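Local coordinates for hypothetical protein PA1835 (Pseudomonas aeruginosa, PDB 1YOC) that is of unknown function but has a hotdog-type domain related to the PaaI thioesterases, so it may act on acyl-thioester substrates, at residues I32-V37 / A70-G75. Sequence-based numbering, arbitrary orientation.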
ATOM      1  N   ILE B  32      -3.014  -9.818  -3.464  1.00 10.09           N
ATOM      2  CA  ILE B  32      -4.461  -9.521  -3.471  1.00  9.82           C
ATOM      3  C   ILE B  32      -5.227 -10.362  -4.507  1.00 10.95           C
ATOM      4  O   ILE B  32      -6.441 -10.221  -4.623  1.00 12.12           O
ATOM      5  CB  ILE B  32      -4.780  -8.016  -3.702  1.00 10.06           C
ATOM      6  CG1 ILE B  32      -4.252  -7.530  -5.059  1.00 11.16           C
ATOM      7  CG2 ILE B  32      -4.149  -7.161  -2.577  1.00  9.99           C
ATOM      8  CD1 ILE B  32      -4.787  -6.098  -5.426  1.00  9.79           C
ATOM      9  N   ALA B  33      -4.536 -11.255  -5.219  1.00 11.82           N
ATOM     10  CA  ALA B  33      -5.178 -12.145  -6.230  1.00 12.63           C
ATOM     11  C   ALA B  33      -6.088 -11.357  -7.163  1.00 11.74           C
ATOM     12  O   ALA B  33      -7.271 -11.627  -7.294  1.00 12.91           O
ATOM     13  CB  ALA B  33      -5.989 -13.244  -5.499  1.00 14.04           C
ATOM     14  N   PRO B  34      -5.527 -10.368  -7.864  1.00 12.50           N
ATOM     15  CA  PRO B  34      -6.328  -9.535  -8.765  1.00 12.73           C
ATOM     16  C   PRO B  34      -6.604 -10.111 -10.160  1.00 13.51           C
ATOM     17  O   PRO B  34      -5.988 -11.106 -10.572  1.00 13.81           O
ATOM     18  CB  PRO B  34      -5.474  -8.269  -8.852  1.00 11.07           C
ATOM     19  CG  PRO B  34      -4.035  -8.888  -8.957  1.00 11.62           C
ATOM     20  CD  PRO B  34      -4.077 -10.115  -8.043  1.00 11.35           C
ATOM     21  N   GLN B  35      -7.554  -9.488 -10.855  1.00 11.90           N
ATOM     22  CA  GLN B  35      -7.853  -9.852 -12.246  1.00 13.63           C
ATOM     23  C   GLN B  35      -8.130  -8.525 -12.943  1.00 12.95           C
ATOM     24  O   GLN B  35      -8.552  -7.541 -12.296  1.00 16.15           O
ATOM     25  CB  GLN B  35      -9.121 -10.717 -12.333  1.00 14.14           C
ATOM     26  CG  GLN B  35      -9.007 -12.070 -11.636  1.00 14.90           C
ATOM     27  CD  GLN B  35      -8.052 -12.996 -12.390  1.00 17.58           C
ATOM     28  OE1 GLN B  35      -7.815 -12.827 -13.592  1.00 18.11           O
ATOM     29  NE2 GLN B  35      -7.508 -13.970 -11.688  1.00 17.48           N
ATOM     30  N   PHE B  36      -7.868  -8.454 -14.230  1.00 13.61           N
ATOM     31  CA  PHE B  36      -8.225  -7.238 -14.965  1.00 14.40           C
ATOM     32  C   PHE B  36      -9.587  -7.489 -15.617  1.00 16.66           C
ATOM     33  O   PHE B  36      -9.839  -8.596 -16.161  1.00 15.63           O
ATOM     34  CB  PHE B  36      -7.248  -6.956 -16.103  1.00 13.70           C
ATOM     35  CG  PHE B  36      -6.069  -6.133 -15.689  1.00 13.85           C
ATOM     36  CD1 PHE B  36      -6.082  -4.739 -15.815  1.00 15.21           C
ATOM     37  CD2 PHE B  36      -4.949  -6.743 -15.143  1.00 12.23           C
ATOM     38  CE1 PHE B  36      -4.967  -3.978 -15.386  1.00 14.70           C
ATOM     39  CE2 PHE B  36      -3.865  -6.008 -14.730  1.00 13.38           C
ATOM     40  CZ  PHE B  36      -3.866  -4.613 -14.847  1.00 14.60           C
ATOM     41  N   VAL B  37     -10.448  -6.467 -15.567  1.00 16.36           N
ATOM     42  CA  VAL B  37     -11.765  -6.506 -16.223  1.00 18.43           C
ATOM     43  C   VAL B  37     -11.515  -5.859 -17.587  1.00 19.64           C
ATOM     44  O   VAL B  37     -12.016  -6.321 -18.632  1.00 19.18           O
ATOM     45  CB  VAL B  37     -12.818  -5.650 -15.482  1.00 20.32           C
ATOM     46  CG1 VAL B  37     -14.142  -5.595 -16.305  1.00 22.89           C
ATOM     47  CG2 VAL B  37     -13.062  -6.224 -14.130  1.00 21.31           C
ATOM     48  N   ALA B  70      -4.890  -0.195  -6.747  1.00 10.51           N
ATOM     49  CA  ALA B  70      -4.744   1.116  -7.414  1.00  9.32           C
ATOM     50  C   ALA B  70      -3.425   1.179  -8.160  1.00 10.97           C
ATOM     51  O   ALA B  70      -3.356   1.636  -9.314  1.00 10.74           O
ATOM     52  CB  ALA B  70      -4.822   2.251  -6.371  1.00  9.08           C
ATOM     53  N   GLU B  71      -2.372   0.697  -7.509  1.00  9.96           N
ATOM     54  CA  GLU B  71      -1.058   0.692  -8.136  1.00  9.90           C
ATOM     55  C   GLU B  71      -1.091  -0.192  -9.406  1.00  9.70           C
ATOM     56  O   GLU B  71      -0.483   0.144 -10.429  1.00  9.41           O
ATOM     57  CB  GLU B  71      -0.050   0.108  -7.160  1.00 12.47           C
ATOM     58  CG  GLU B  71       1.299  -0.073  -7.747  1.00 15.20           C
ATOM     59  CD  GLU B  71       2.164   1.152  -7.587  1.00 21.92           C
ATOM     60  OE1 GLU B  71       1.622   2.304  -7.533  1.00 20.93           O
ATOM     61  OE2 GLU B  71       3.405   0.923  -7.535  1.00 23.78           O
ATOM     62  N   LEU B  72      -1.778  -1.324  -9.322  1.00 10.18           N
ATOM     63  CA  LEU B  72      -1.842  -2.240 -10.464  1.00 10.23           C
ATOM     64  C   LEU B  72      -2.581  -1.579 -11.632  1.00  9.02           C
ATOM     65  O   LEU B  72      -2.138  -1.627 -12.774  1.00  9.74           O
ATOM     66  CB  LEU B  72      -2.543  -3.540 -10.061  1.00 10.49           C
ATOM     67  CG  LEU B  72      -2.749  -4.547 -11.210  1.00  9.28           C
ATOM     68  CD1 LEU B  72      -1.432  -5.055 -11.784  1.00  8.71           C
ATOM     69  CD2 LEU B  72      -3.580  -5.712 -10.625  1.00 11.57           C
ATOM     70  N   ALA B  73      -3.712  -0.954 -11.339  1.00 10.18           N
ATOM     71  CA  ALA B  73      -4.479  -0.306 -12.409  1.00 11.04           C
ATOM     72  C   ALA B  73      -3.737   0.894 -12.988  1.00 10.24           C
ATOM     73  O   ALA B  73      -3.621   1.031 -14.219  1.00 10.58           O
ATOM     74  CB  ALA B  73      -5.841   0.131 -11.891  1.00  9.44           C
ATOM     75  N   ALA B  74      -3.217   1.762 -12.120  1.00  9.28           N
ATOM     76  CA  ALA B  74      -2.573   2.973 -12.605  1.00  9.64           C
ATOM     77  C   ALA B  74      -1.306   2.700 -13.345  1.00  8.90           C
ATOM     78  O   ALA B  74      -1.065   3.291 -14.400  1.00 10.10           O
ATOM     79  CB  ALA B  74      -2.292   3.933 -11.456  1.00  7.72           C
ATOM     80  N   GLY B  75      -0.492   1.807 -12.792  1.00  9.82           N
ATOM     81  CA  GLY B  75       0.773   1.511 -13.403  1.00  8.89           C
ATOM     82  C   GLY B  75       0.614   0.797 -14.732  1.00  9.45           C
ATOM     83  O   GLY B  75       1.296   1.142 -15.702  1.00 10.34           O
TER
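Leu72 reaches out of helix 63-81 and meets Phe36 with CG and CD1 and Pro34 with CD2, two residues on the outermost strand of this chain's sheet and its lead-in. The CB of Leu72 already points at segment 32-37, and CG, anti to the backbone N (chi1 176°), prolongs that direction away from the helix. Leu72 CG lies 3.8 Å from Phe36 CZ, an approach oblique to the ring plane. CD1 then runs on beside the same end of the ring, with Leu72 CD1 3.9 Å from both CZ and CE2 of Phe36. CD2 leaves on the other branch and touches the pyrrolidine: Leu72 CD2 is 3.6 Å from Pro34 CG and equally close to Pro34 CB, the two side chains crossing at about a right angle. In the hotdog fold, to which this family belongs, an antiparallel sheet wraps around a long central helix; here helix 63-81 fills that role and the contact lies about 3 Å, centre to centre, from the middle of the chain. With CG beside the backbone N (chi1 -88°) and roughly anti to the carbonyl carbon, the far end of the Phe36 ring comes nearer the helix, although its CB does not point there. All three residues are buried and the contact is wholly apolar, burying 186 Å² over both segments. Ile22 of helix 15-25 packs against both Pro34 and Leu72, while Phe36 also touches Val46 on the adjoining strand and Thr76 one turn further along the central helix.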